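Local coordinates for protein ATP-dependent CLP protease, putative (PDB 2F6I) that probably hydrolyses proteins to small peptides as the serine peptidase subunit of an ATP-dependent Clp protease, this chain being its catalytic domain, at residues I73-P78 / S109-I114; I131-P136 / K192-I197; E55-L60 / G85-D90; I114-K119 / H163-F168. One frame throughout, in Å; residues are numbered along the deposited sequence.

Contact 1: residues I73-P78 / S109-I114; sequences IYINSP and SMASVI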
loop_
_atom_site.group_PDB
_atom_site.type_symbol
_atom_site.label_atom_id
_atom_site.label_comp_id
_atom_site.label_asym_id
_atom_site.label_seq_id
_atom_site.Cartn_x
_atom_site.Cartn_y
_atom_site.Cartn_z
ATOM N N ILE C 73 7.728 -15.272 39.521
ATOM C CA ILE C 73 7.555 -14.910 38.120
ATOM C C ILE C 73 6.775 -15.954 37.323
ATOM O O ILE C 73 7.228 -17.090 37.159
ATOM C CB ILE C 73 8.922 -14.698 37.428
ATOM C CG1 ILE C 73 9.672 -13.549 38.103
ATOM C CG2 ILE C 73 8.724 -14.401 35.946
ATOM C CD1 ILE C 73 10.996 -13.211 37.451
ATOM N N TYR C 74 5.597 -15.569 36.835
ATOM C CA TYR C 74 4.790 -16.469 36.019
ATOM C C TYR C 74 5.360 -16.353 34.609
ATOM O O TYR C 74 5.596 -15.246 34.128
ATOM C CB TYR C 74 3.319 -16.047 36.017
ATOM C CG TYR C 74 2.599 -16.263 37.331
ATOM C CD1 TYR C 74 2.238 -15.182 38.134
ATOM C CD2 TYR C 74 2.268 -17.547 37.765
ATOM C CE1 TYR C 74 1.560 -15.372 39.337
ATOM C CE2 TYR C 74 1.589 -17.749 38.969
ATOM C CZ TYR C 74 1.239 -16.656 39.749
ATOM O OH TYR C 74 0.565 -16.840 40.936
ATOM N N ILE C 75 5.586 -17.486 33.953
ATOM C CA ILE C 75 6.150 -17.464 32.613
ATOM C C ILE C 75 5.287 -18.160 31.569
ATOM O O ILE C 75 4.917 -19.325 31.721
ATOM C CB ILE C 75 7.553 -18.106 32.593
ATOM C CG1 ILE C 75 8.445 -17.440 33.643
ATOM C CG2 ILE C 75 8.176 -17.955 31.211
ATOM C CD1 ILE C 75 9.814 -18.092 33.789
ATOM N N ASN C 76 4.991 -17.421 30.504
ATOM C CA ASN C 76 4.192 -17.884 29.373
ATOM C C ASN C 76 4.745 -17.067 28.213
ATOM O O ASN C 76 4.179 -16.043 27.842
ATOM C CB ASN C 76 2.711 -17.551 29.594
ATOM C CG ASN C 76 1.818 -18.044 28.465
ATOM O OD1 ASN C 76 2.290 -18.613 27.480
ATOM N ND2 ASN C 76 0.517 -17.827 28.609
ATOM N N SER C 77 5.864 -17.519 27.655
ATOM C CA SER C 77 6.525 -16.795 26.576
ATOM C C SER C 77 7.202 -17.702 25.557
ATOM O O SER C 77 7.791 -18.719 25.912
ATOM C CB SER C 77 7.564 -15.843 27.177
ATOM O OG SER C 77 8.439 -15.327 26.190
ATOM N N PRO C 78 7.128 -17.337 24.269
ATOM C CA PRO C 78 7.740 -18.119 23.192
ATOM C C PRO C 78 9.215 -17.765 23.057
ATOM O O PRO C 78 9.891 -18.209 22.131
ATOM C CB PRO C 78 6.941 -17.688 21.971
ATOM C CG PRO C 78 6.738 -16.228 22.246
ATOM C CD PRO C 78 6.339 -16.219 23.716
ATOM N N SER C 109 12.697 -21.594 24.320
ATOM C CA SER C 109 14.022 -20.985 24.258
ATOM C C SER C 109 14.431 -20.319 25.572
ATOM O O SER C 109 14.339 -20.933 26.637
ATOM C CB SER C 109 14.074 -19.970 23.114
ATOM O OG SER C 109 15.401 -19.536 22.883
ATOM N N MET C 110 14.886 -19.070 25.496
ATOM C CA MET C 110 15.312 -18.347 26.693
ATOM C C MET C 110 14.249 -18.329 27.785
ATOM O O MET C 110 14.574 -18.254 28.972
ATOM C CB MET C 110 15.717 -16.908 26.348
ATOM C CG MET C 110 17.130 -16.778 25.793
ATOM S SD MET C 110 18.340 -17.661 26.816
ATOM C CE MET C 110 18.279 -16.721 28.331
ATOM N N ALA C 111 12.982 -18.394 27.388
ATOM C CA ALA C 111 11.895 -18.400 28.357
ATOM C C ALA C 111 12.021 -19.676 29.183
ATOM O O ALA C 111 11.846 -19.665 30.404
ATOM C CB ALA C 111 10.549 -18.355 27.642
ATOM N N SER C 112 12.337 -20.773 28.501
ATOM C CA SER C 112 12.511 -22.065 29.151
ATOM C C SER C 112 13.732 -22.034 30.061
ATOM O O SER C 112 13.707 -22.579 31.164
ATOM C CB SER C 112 12.681 -23.167 28.103
ATOM O OG SER C 112 11.479 -23.380 27.383
ATOM N N VAL C 113 14.798 -21.390 29.596
ATOM C CA VAL C 113 16.021 -21.288 30.381
ATOM C C VAL C 113 15.777 -20.466 31.644
ATOM O O VAL C 113 16.235 -20.830 32.729
ATOM C CB VAL C 113 17.155 -20.631 29.574
ATOM C CG1 VAL C 113 18.401 -20.523 30.433
ATOM C CG2 VAL C 113 17.442 -21.448 28.321
ATOM N N ILE C 114 15.058 -19.357 31.497
ATOM C CA ILE C 114 14.748 -18.504 32.639
ATOM C C ILE C 114 13.919 -19.312 33.630
ATOM O O ILE C 114 14.124 -19.234 34.842
ATOM C CB ILE C 114 13.954 -17.253 32.206
ATOM C CG1 ILE C 114 14.838 -16.356 31.338
ATOM C CG2 ILE C 114 13.463 -16.493 33.431
ATOM C CD1 ILE C 114 14.118 -15.152 30.762
#

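Contact 2: residues I131-P136 / K192-I197; sequences IMIHQP and KQYGII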
loop_
_atom_site.group_PDB
_atom_site.type_symbol
_atom_site.label_atom_id
_atom_site.label_comp_id
_atom_site.label_asym_id
_atom_site.label_seq_id
_atom_site.Cartn_x
_atom_site.Cartn_y
_atom_site.Cartn_z
ATOM N N ILE C 131 6.478 -27.089 27.023
ATOM C CA ILE C 131 7.837 -26.566 27.119
ATOM C C ILE C 131 8.745 -27.130 26.031
ATOM O O ILE C 131 8.725 -28.329 25.753
ATOM C CB ILE C 131 8.430 -26.905 28.503
ATOM C CG1 ILE C 131 7.507 -26.367 29.599
ATOM C CG2 ILE C 131 9.819 -26.320 28.640
ATOM C CD1 ILE C 131 7.893 -26.789 31.000
ATOM N N MET C 132 9.542 -26.256 25.423
ATOM C CA MET C 132 10.462 -26.651 24.359
ATOM C C MET C 132 11.771 -25.881 24.468
ATOM O O MET C 132 11.844 -24.854 25.141
ATOM C CB MET C 132 9.831 -26.383 22.996
ATOM C CG MET C 132 9.580 -24.913 22.734
ATOM S SD MET C 132 7.989 -24.635 21.959
ATOM C CE MET C 132 6.936 -25.460 23.144
ATOM N N ILE C 133 12.800 -26.373 23.791
ATOM C CA ILE C 133 14.108 -25.736 23.829
ATOM C C ILE C 133 14.343 -24.818 22.633
ATOM O O ILE C 133 14.975 -23.769 22.761
ATOM C CB ILE C 133 15.221 -26.801 23.876
ATOM C CG1 ILE C 133 14.987 -27.729 25.070
ATOM C CG2 ILE C 133 16.585 -26.129 23.969
ATOM C CD1 ILE C 133 15.958 -28.887 25.146
ATOM N N HIS C 134 13.829 -25.219 21.475
ATOM C CA HIS C 134 13.972 -24.454 20.237
ATOM C C HIS C 134 13.259 -23.100 20.305
ATOM O O HIS C 134 12.574 -22.797 21.282
ATOM C CB HIS C 134 13.413 -25.271 19.072
ATOM C CG HIS C 134 11.959 -25.601 19.214
ATOM N ND1 HIS C 134 10.964 -24.859 18.615
ATOM C CD2 HIS C 134 11.330 -26.575 19.915
ATOM C CE1 HIS C 134 9.785 -25.360 18.939
ATOM N NE2 HIS C 134 9.980 -26.402 19.728
ATOM N N GLN C 135 13.427 -22.291 19.261
ATOM C CA GLN C 135 12.796 -20.975 19.194
ATOM C C GLN C 135 11.660 -20.986 18.170
ATOM O O GLN C 135 11.901 -20.967 16.963
ATOM C CB GLN C 135 13.822 -19.906 18.804
ATOM C CG GLN C 135 15.082 -19.903 19.659
ATOM C CD GLN C 135 16.011 -18.744 19.334
ATOM O OE1 GLN C 135 15.728 -17.592 19.669
ATOM N NE2 GLN C 135 17.123 -19.045 18.670
ATOM N N PRO C 136 10.402 -21.017 18.643
ATOM C CA PRO C 136 9.224 -21.031 17.767
ATOM C C PRO C 136 9.003 -19.749 16.957
ATOM O O PRO C 136 8.326 -19.774 15.925
ATOM C CB PRO C 136 8.081 -21.319 18.739
ATOM C CG PRO C 136 8.554 -20.683 20.006
ATOM C CD PRO C 136 10.000 -21.106 20.057
ATOM N N LYS C 192 9.797 -31.958 33.960
ATOM C CA LYS C 192 10.350 -32.241 35.276
ATOM C C LYS C 192 11.437 -33.308 35.174
ATOM O O LYS C 192 12.523 -33.159 35.732
ATOM C CB LYS C 192 9.249 -32.719 36.218
ATOM C CG LYS C 192 9.752 -33.142 37.584
ATOM C CD LYS C 192 8.618 -33.686 38.426
ATOM C CE LYS C 192 9.112 -34.152 39.778
ATOM N NZ LYS C 192 7.986 -34.666 40.603
ATOM N N GLN C 193 11.135 -34.383 34.455
ATOM C CA GLN C 193 12.080 -35.477 34.273
ATOM C C GLN C 193 13.329 -34.988 33.551
ATOM O O GLN C 193 14.417 -35.540 33.729
ATOM C CB GLN C 193 11.430 -36.603 33.471
ATOM C CG GLN C 193 10.133 -37.116 34.075
ATOM C CD GLN C 193 9.444 -38.135 33.190
ATOM O OE1 GLN C 193 9.217 -37.890 32.003
ATOM N NE2 GLN C 193 9.102 -39.286 33.766
ATOM N N TYR C 194 13.164 -33.948 32.738
ATOM C CA TYR C 194 14.271 -33.377 31.981
ATOM C C TYR C 194 15.140 -32.544 32.920
ATOM O O TYR C 194 16.332 -32.357 32.678
ATOM C CB TYR C 194 13.732 -32.485 30.862
ATOM C CG TYR C 194 14.679 -32.283 29.696
ATOM C CD1 TYR C 194 14.743 -33.212 28.657
ATOM C CD2 TYR C 194 15.492 -31.155 29.621
ATOM C CE1 TYR C 194 15.590 -33.019 27.570
ATOM C CE2 TYR C 194 16.346 -30.953 28.538
ATOM C CZ TYR C 194 16.388 -31.888 27.516
ATOM O OH TYR C 194 17.216 -31.681 26.435
ATOM N N GLY C 195 14.532 -32.041 33.991
ATOM C CA GLY C 195 15.268 -31.236 34.950
ATOM C C GLY C 195 15.064 -29.740 34.784
ATOM O O GLY C 195 15.847 -28.943 35.306
ATOM N N ILE C 196 14.014 -29.356 34.060
ATOM C CA ILE C 196 13.706 -27.946 33.833
ATOM C C ILE C 196 12.899 -27.375 34.995
ATOM O O ILE C 196 13.120 -26.243 35.415
ATOM C CB ILE C 196 12.925 -27.752 32.511
ATOM C CG1 ILE C 196 13.832 -28.102 31.329
ATOM C CG2 ILE C 196 12.425 -26.314 32.394
ATOM C CD1 ILE C 196 13.134 -28.093 29.985
ATOM N N ILE C 197 11.959 -28.160 35.505
ATOM C CA ILE C 197 11.142 -27.737 36.637
ATOM C C ILE C 197 11.251 -28.789 37.731
ATOM O O ILE C 197 11.579 -29.944 37.463
ATOM C CB ILE C 197 9.653 -27.579 36.254
ATOM C CG1 ILE C 197 9.117 -28.896 35.691
ATOM C CG2 ILE C 197 9.495 -26.443 35.255
ATOM C CD1 ILE C 197 7.642 -28.875 35.362
#

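Contact 3: residues E55-L60 / G85-D90; sequences ELISQL and GLAILD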
loop_
_atom_site.group_PDB
_atom_site.type_symbol
_atom_site.label_atom_id
_atom_site.label_comp_id
_atom_site.label_asym_id
_atom_site.label_seq_id
_atom_site.Cartn_x
_atom_site.Cartn_y
_atom_site.Cartn_z
ATOM N N GLU C 55 11.939 -3.714 30.745
ATOM C CA GLU C 55 10.952 -3.508 31.794
ATOM C C GLU C 55 11.151 -4.522 32.917
ATOM O O GLU C 55 11.175 -4.163 34.094
ATOM C CB GLU C 55 9.538 -3.636 31.224
ATOM C CG GLU C 55 9.304 -2.811 29.974
ATOM C CD GLU C 55 7.876 -2.905 29.468
ATOM O OE1 GLU C 55 7.341 -4.035 29.389
ATOM O OE2 GLU C 55 7.290 -1.848 29.142
ATOM N N LEU C 56 11.294 -5.791 32.546
ATOM C CA LEU C 56 11.482 -6.854 33.524
ATOM C C LEU C 56 12.721 -6.606 34.379
ATOM O O LEU C 56 12.690 -6.794 35.595
ATOM C CB LEU C 56 11.597 -8.208 32.817
ATOM C CG LEU C 56 11.666 -9.448 33.709
ATOM C CD1 LEU C 56 10.458 -9.487 34.633
ATOM C CD2 LEU C 56 11.712 -10.696 32.841
ATOM N N ILE C 57 13.809 -6.183 33.740
ATOM C CA ILE C 57 15.044 -5.902 34.460
ATOM C C ILE C 57 14.818 -4.743 35.427
ATOM O O ILE C 57 15.205 -4.815 36.593
ATOM C CB ILE C 57 16.193 -5.555 33.488
ATOM C CG1 ILE C 57 16.614 -6.813 32.729
ATOM C CG2 ILE C 57 17.379 -4.974 34.253
ATOM C CD1 ILE C 57 17.704 -6.582 31.705
ATOM N N SER C 58 14.186 -3.679 34.942
ATOM C CA SER C 58 13.901 -2.523 35.788
ATOM C C SER C 58 13.131 -2.977 37.018
ATOM O O SER C 58 13.466 -2.619 38.148
ATOM C CB SER C 58 13.061 -1.493 35.031
ATOM O OG SER C 58 13.810 -0.898 33.992
ATOM N N GLN C 59 12.096 -3.773 36.774
ATOM C CA GLN C 59 11.241 -4.292 37.830
ATOM C C GLN C 59 11.982 -5.173 38.826
ATOM O O GLN C 59 11.751 -5.078 40.033
ATOM C CB GLN C 59 10.072 -5.052 37.202
ATOM C CG GLN C 59 9.027 -4.125 36.595
ATOM C CD GLN C 59 8.271 -4.753 35.447
ATOM O OE1 GLN C 59 7.842 -5.905 35.523
ATOM N NE2 GLN C 59 8.093 -3.992 34.374
ATOM N N LEU C 60 12.870 -6.027 38.328
ATOM C CA LEU C 60 13.633 -6.905 39.204
ATOM C C LEU C 60 14.554 -6.076 40.088
ATOM O O LEU C 60 14.589 -6.261 41.308
ATOM C CB LEU C 60 14.448 -7.911 38.385
ATOM C CG LEU C 60 13.630 -9.012 37.699
ATOM C CD1 LEU C 60 14.503 -9.803 36.743
ATOM C CD2 LEU C 60 13.026 -9.919 38.752
ATOM N N GLY C 85 17.680 -12.155 26.450
ATOM C CA GLY C 85 17.372 -13.245 27.356
ATOM C C GLY C 85 18.510 -13.440 28.335
ATOM O O GLY C 85 18.297 -13.552 29.542
ATOM N N LEU C 86 19.730 -13.479 27.810
ATOM C CA LEU C 86 20.908 -13.653 28.644
ATOM C C LEU C 86 21.089 -12.454 29.568
ATOM O O LEU C 86 21.698 -12.567 30.631
ATOM C CB LEU C 86 22.141 -13.850 27.764
ATOM C CG LEU C 86 22.103 -15.174 26.995
ATOM C CD1 LEU C 86 23.190 -15.204 25.927
ATOM C CD2 LEU C 86 22.263 -16.330 27.977
ATOM N N ALA C 87 20.554 -11.305 29.159
ATOM C CA ALA C 87 20.642 -10.099 29.973
ATOM C C ALA C 87 19.746 -10.284 31.190
ATOM O O ALA C 87 20.132 -9.973 32.318
ATOM C CB ALA C 87 20.192 -8.890 29.172
ATOM N N ILE C 88 18.541 -10.795 30.952
ATOM C CA ILE C 88 17.600 -11.034 32.035
ATOM C C ILE C 88 18.184 -12.079 32.981
ATOM O O ILE C 88 18.025 -11.986 34.199
ATOM C CB ILE C 88 16.243 -11.532 31.497
ATOM C CG1 ILE C 88 15.563 -10.415 30.705
ATOM C CG2 ILE C 88 15.360 -11.983 32.643
ATOM C CD1 ILE C 88 14.230 -10.811 30.100
ATOM N N LEU C 89 18.871 -13.065 32.412
ATOM C CA LEU C 89 19.484 -14.124 33.204
ATOM C C LEU C 89 20.546 -13.526 34.132
ATOM O O LEU C 89 20.623 -13.889 35.307
ATOM C CB LEU C 89 20.118 -15.173 32.285
ATOM C CG LEU C 89 20.432 -16.539 32.901
ATOM C CD1 LEU C 89 19.137 -17.211 33.337
ATOM C CD2 LEU C 89 21.159 -17.409 31.884
ATOM N N ASP C 90 21.358 -12.612 33.603
ATOM C CA ASP C 90 22.393 -11.966 34.403
ATOM C C ASP C 90 21.761 -11.245 35.587
ATOM O O ASP C 90 22.209 -11.394 36.726
ATOM C CB ASP C 90 23.192 -10.954 33.572
ATOM C CG ASP C 90 24.329 -11.594 32.797
ATOM O OD1 ASP C 90 24.829 -12.651 33.236
ATOM O OD2 ASP C 90 24.736 -11.030 31.759
#

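Contact 4: residues I114-K119 / H163-F168; sequences ILASGK and HYLSSF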
loop_
_atom_site.group_PDB
_atom_site.type_symbol
_atom_site.label_atom_id
_atom_site.label_comp_id
_atom_site.label_asym_id
_atom_site.label_seq_id
_atom_site.Cartn_x
_atom_site.Cartn_y
_atom_site.Cartn_z
ATOM N N ILE C 114 15.058 -19.357 31.497
ATOM C CA ILE C 114 14.748 -18.504 32.639
ATOM C C ILE C 114 13.919 -19.312 33.630
ATOM O O ILE C 114 14.124 -19.234 34.842
ATOM C CB ILE C 114 13.954 -17.253 32.206
ATOM C CG1 ILE C 114 14.838 -16.356 31.338
ATOM C CG2 ILE C 114 13.463 -16.493 33.431
ATOM C CD1 ILE C 114 14.118 -15.152 30.762
ATOM N N LEU C 115 12.978 -20.089 33.103
ATOM C CA LEU C 115 12.130 -20.933 33.934
ATOM C C LEU C 115 13.017 -21.884 34.736
ATOM O O LEU C 115 12.842 -22.047 35.942
ATOM C CB LEU C 115 11.176 -21.740 33.048
ATOM C CG LEU C 115 10.362 -22.873 33.684
ATOM C CD1 LEU C 115 9.410 -22.323 34.739
ATOM C CD2 LEU C 115 9.590 -23.601 32.593
ATOM N N ALA C 116 13.984 -22.490 34.051
ATOM C CA ALA C 116 14.898 -23.446 34.666
ATOM C C ALA C 116 15.914 -22.839 35.634
ATOM O O ALA C 116 16.501 -23.555 36.447
ATOM C CB ALA C 116 15.624 -24.228 33.579
ATOM N N SER C 117 16.124 -21.530 35.557
ATOM C CA SER C 117 17.085 -20.884 36.441
ATOM C C SER C 117 16.486 -20.473 37.781
ATOM O O SER C 117 17.160 -19.856 38.603
ATOM C CB SER C 117 17.694 -19.659 35.761
ATOM O OG SER C 117 16.695 -18.712 35.436
ATOM N N GLY C 118 15.223 -20.817 38.004
ATOM C CA GLY C 118 14.585 -20.463 39.259
ATOM C C GLY C 118 15.266 -21.140 40.432
ATOM O O GLY C 118 16.034 -22.085 40.244
ATOM N N LYS C 119 14.995 -20.660 41.644
ATOM C CA LYS C 119 15.599 -21.248 42.832
ATOM C C LYS C 119 15.329 -22.744 42.811
ATOM O O LYS C 119 14.172 -23.168 42.756
ATOM C CB LYS C 119 15.000 -20.656 44.111
ATOM C CG LYS C 119 15.703 -21.149 45.373
ATOM C CD LYS C 119 14.867 -20.983 46.645
ATOM C CE LYS C 119 14.535 -19.529 46.937
ATOM N NZ LYS C 119 14.103 -19.280 48.346
ATOM N N HIS C 163 24.624 -24.428 27.028
ATOM C CA HIS C 163 25.451 -24.643 28.210
ATOM C C HIS C 163 24.738 -24.249 29.498
ATOM O O HIS C 163 24.785 -24.983 30.487
ATOM C CB HIS C 163 26.771 -23.873 28.104
ATOM C CG HIS C 163 27.802 -24.557 27.262
ATOM N ND1 HIS C 163 27.727 -24.608 25.886
ATOM C CD2 HIS C 163 28.919 -25.243 27.604
ATOM C CE1 HIS C 163 28.753 -25.297 25.417
ATOM N NE2 HIS C 163 29.492 -25.693 26.438
ATOM N N TYR C 164 24.084 -23.090 29.493
ATOM C CA TYR C 164 23.366 -22.632 30.675
ATOM C C TYR C 164 22.211 -23.561 31.019
ATOM O O TYR C 164 21.964 -23.843 32.191
ATOM C CB TYR C 164 22.843 -21.207 30.473
ATOM C CG TYR C 164 23.887 -20.139 30.704
ATOM C CD1 TYR C 164 24.182 -19.195 29.720
ATOM C CD2 TYR C 164 24.586 -20.073 31.912
ATOM C CE1 TYR C 164 25.147 -18.213 29.931
ATOM C CE2 TYR C 164 25.553 -19.096 32.134
ATOM C CZ TYR C 164 25.828 -18.170 31.140
ATOM O OH TYR C 164 26.785 -17.204 31.358
ATOM N N LEU C 165 21.500 -24.039 30.001
ATOM C CA LEU C 165 20.382 -24.940 30.244
ATOM C C LEU C 165 20.917 -26.253 30.798
ATOM O O LEU C 165 20.305 -26.875 31.667
ATOM C CB LEU C 165 19.606 -25.212 28.956
ATOM C CG LEU C 165 18.371 -26.090 29.181
ATOM C CD1 LEU C 165 17.412 -25.368 30.113
ATOM C CD2 LEU C 165 17.693 -26.404 27.857
ATOM N N SER C 166 22.068 -26.665 30.280
ATOM C CA SER C 166 22.710 -27.897 30.709
ATOM C C SER C 166 23.008 -27.850 32.208
ATOM O O SER C 166 22.708 -28.791 32.938
ATOM C CB SER C 166 24.005 -28.102 29.921
ATOM O OG SER C 166 24.583 -29.365 30.196
ATOM N N SER C 167 23.583 -26.745 32.667
ATOM C CA SER C 167 23.917 -26.599 34.078
ATOM C C SER C 167 22.686 -26.472 34.978
ATOM O O SER C 167 22.799 -26.561 36.199
ATOM C CB SER C 167 24.817 -25.380 34.285
ATOM O OG SER C 167 24.077 -24.178 34.175
ATOM N N PHE C 168 21.517 -26.269 34.379
ATOM C CA PHE C 168 20.279 -26.125 35.146
ATOM C C PHE C 168 19.456 -27.410 35.191
ATOM O O PHE C 168 18.688 -27.628 36.125
ATOM C CB PHE C 168 19.398 -25.024 34.543
ATOM C CG PHE C 168 19.983 -23.642 34.631
ATOM C CD1 PHE C 168 19.583 -22.658 33.731
ATOM C CD2 PHE C 168 20.910 -23.312 35.615
ATOM C CE1 PHE C 168 20.096 -21.368 33.806
ATOM C CE2 PHE C 168 21.429 -22.021 35.701
ATOM C CZ PHE C 168 21.022 -21.047 34.794
#

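Contact 1: residues I73-P78 / S109-I114
A111 has the most surface buried here, with I75 close behind; the alanine methyl group is set against S77 and I75 of strand 71-77 where the strand runs past the first turns of helix 109-116. The CB of A111 lies 3.3 Å from the backbone O of S77 and 3.9 Å from the S77 CB, so its small side chain lets the helix come close to the backbone at S77. Next to it, the I75 CG2 branch lies 4.3 Å from A111 CB. The second branch of I75 is carried further along the helix: with CG1 beside the backbone N (chi1 -54°) and an extended chain, CD1 ends 4.0 Å from CG2 of I114, and the two isoleucines cross obliquely. No hydrogen bond spans the contact, which is van der Waals packing throughout; the hydroxyl of S77 turns instead to D46 O and G79 N. Strand 73-77 and helix 109-114 run nearly antiparallel, at 164°, with their axes 8.5 Å apart. The contact lies near the centre of the ClpP domain: I75 pairs with I102 of strand 99-104, I114 also meets I88 and F92 of helix 82-94, and V113 faces helix 151-169.

Contact 2: residues I131-P136 / K192-I197
I131 and I196 meet where strand 130-132 lies beside the Schellman motif that closes the C terminus of helix 188-194. G195 supplies the positive phi of that motif (100°), a conformation that glycine readily adopts, and its N bonds back to K192 O at 2.9 Å. Y194, in the last helical turn, and I196, just past it, both point at segment 131-136. I131 offers its CG2 branch, which stands opposite the backbone N, to CD1 at the extended end of I196, 4.0 Å away, and the two chains lie alongside, running opposite ways. I133 works with its other branch: CG1 sits beside the backbone N and chi2 of 175° stretches the chain fully, carrying CD1 to the phenol end of Y194. A chi1 of -157° puts the Y194 ring roughly anti to the backbone N, and I133 comes in nearly perpendicular to the tyrosine side chain, its methyl oblique to the ring. M186 of strand 185-186 packs on I133, Y194 and I196 alike. H134, directly after I133 and predicted to be an active-site residue, does not touch the turn. The Y194 hydroxyl is held by D179 OD2, and its OH comes within 3.3 Å of CD1 of I133.

Contact 3: residues E55-L60 / G85-D90
E55 OE2 is gripped twice, by salt bridges to K51 NZ of its own chain and to K29 NZ of the third subunit, another copy of this protein. One residue on, L56 begins the packing of helix 50-66 against helix 82-94. No hydrogen bond crosses to that helix; the side chains meet through apolar groups. L56 places its CG opposite the backbone N (chi1 -174°), and the CD2 branch then reaches I88, lying 3.7 Å from its CD1 and 3.9 Å from its CG2. One leucine methyl therefore touches both arms of the isoleucine, and the two side chains cross at about a right angle. The CB of I57 starts out beside the interface, but its extended chain brings CD1 nearer, to 4.2 Å from CB of A87, while its CG1 passes 4.3 Å from CG1 of I88. I88 thus touches both L56 and I57 and has the most surface buried of any residue here. The two helical segments lie almost exactly parallel, at 4°, with axes 9.9 Å apart and the closest CA pair being I57 and I88. Both helices also meet the third subunit: besides the E55 salt bridge, D90 accepts a hydrogen bond from its N128. Two parallel helices, each linking neighbouring parallel strands (41-44 to 71-77, then 71-77 to 99-104), are the mark of consecutive beta-alpha-beta crossovers, here in the ClpP fold.

Contact 4: residues I114-K119 / H163-F168
The backbones come closest at A116 and F168, whose CA atoms are 6.0 Å apart where the last turn of helix 109-116 meets the C-terminal part of helix 151-169. The CB of A116 points into the gap and touches two side chains one turn apart, F168 at its CB (4.0 Å) and L165 at its CD1 (4.1 Å). L165 reaches it with a single methyl. Beyond A116 the chain leaves the helix at S117, and one face of the F168 ring is turned to this bend: CB of S117 is 3.5 Å from CE1 of the ring, and S117 CA lies above that face, offset toward the rim. The opposite face has the backbone O of Y164 above it, also toward the rim, so the phenyl is held between the turn and its own helix. S117 has its hydroxyl between the backbone N and the carbonyl carbon (chi1 60°), which folds OG back to I114 O at 2.7 Å. That carbonyl is gripped twice from one face of its plane, by S117 OG and by S117 N at 3.1 Å, and the OG approaches at a C=O angle of 113°, tilted from the plane. R123 NH1 ties the two backbones together as well, since it donates to both A116 O and F168 O. F168 also packs on L205 of the third subunit, another copy of this protein. The arrangement is a helix end packed against a long helix, 151-169, that probably corresponds to the handle helix of ClpP peptidases.

Following the chain from the N terminus, contact 3 opens first at 55-60, and before it closes at 85-90 contact 1 has opened at 73-78, so these two cross and involve strand 71-77 together with the helices that precede and follow it. Contact 1 closes at 109-114, where contact 4 takes over through the shared I114 and spans to 163-168 of helix 151-169. Contact 2 opens within that span, at 131-136, and closes beyond it at 192-197, crossing contact 4. Helix 109-116 is central: it meets strand 71-77, helix 82-94, helix 151-169 and, through L115, the turn of contact 2. Contacts 2 and 3 lie on opposite sides of the chain's centre and do not touch.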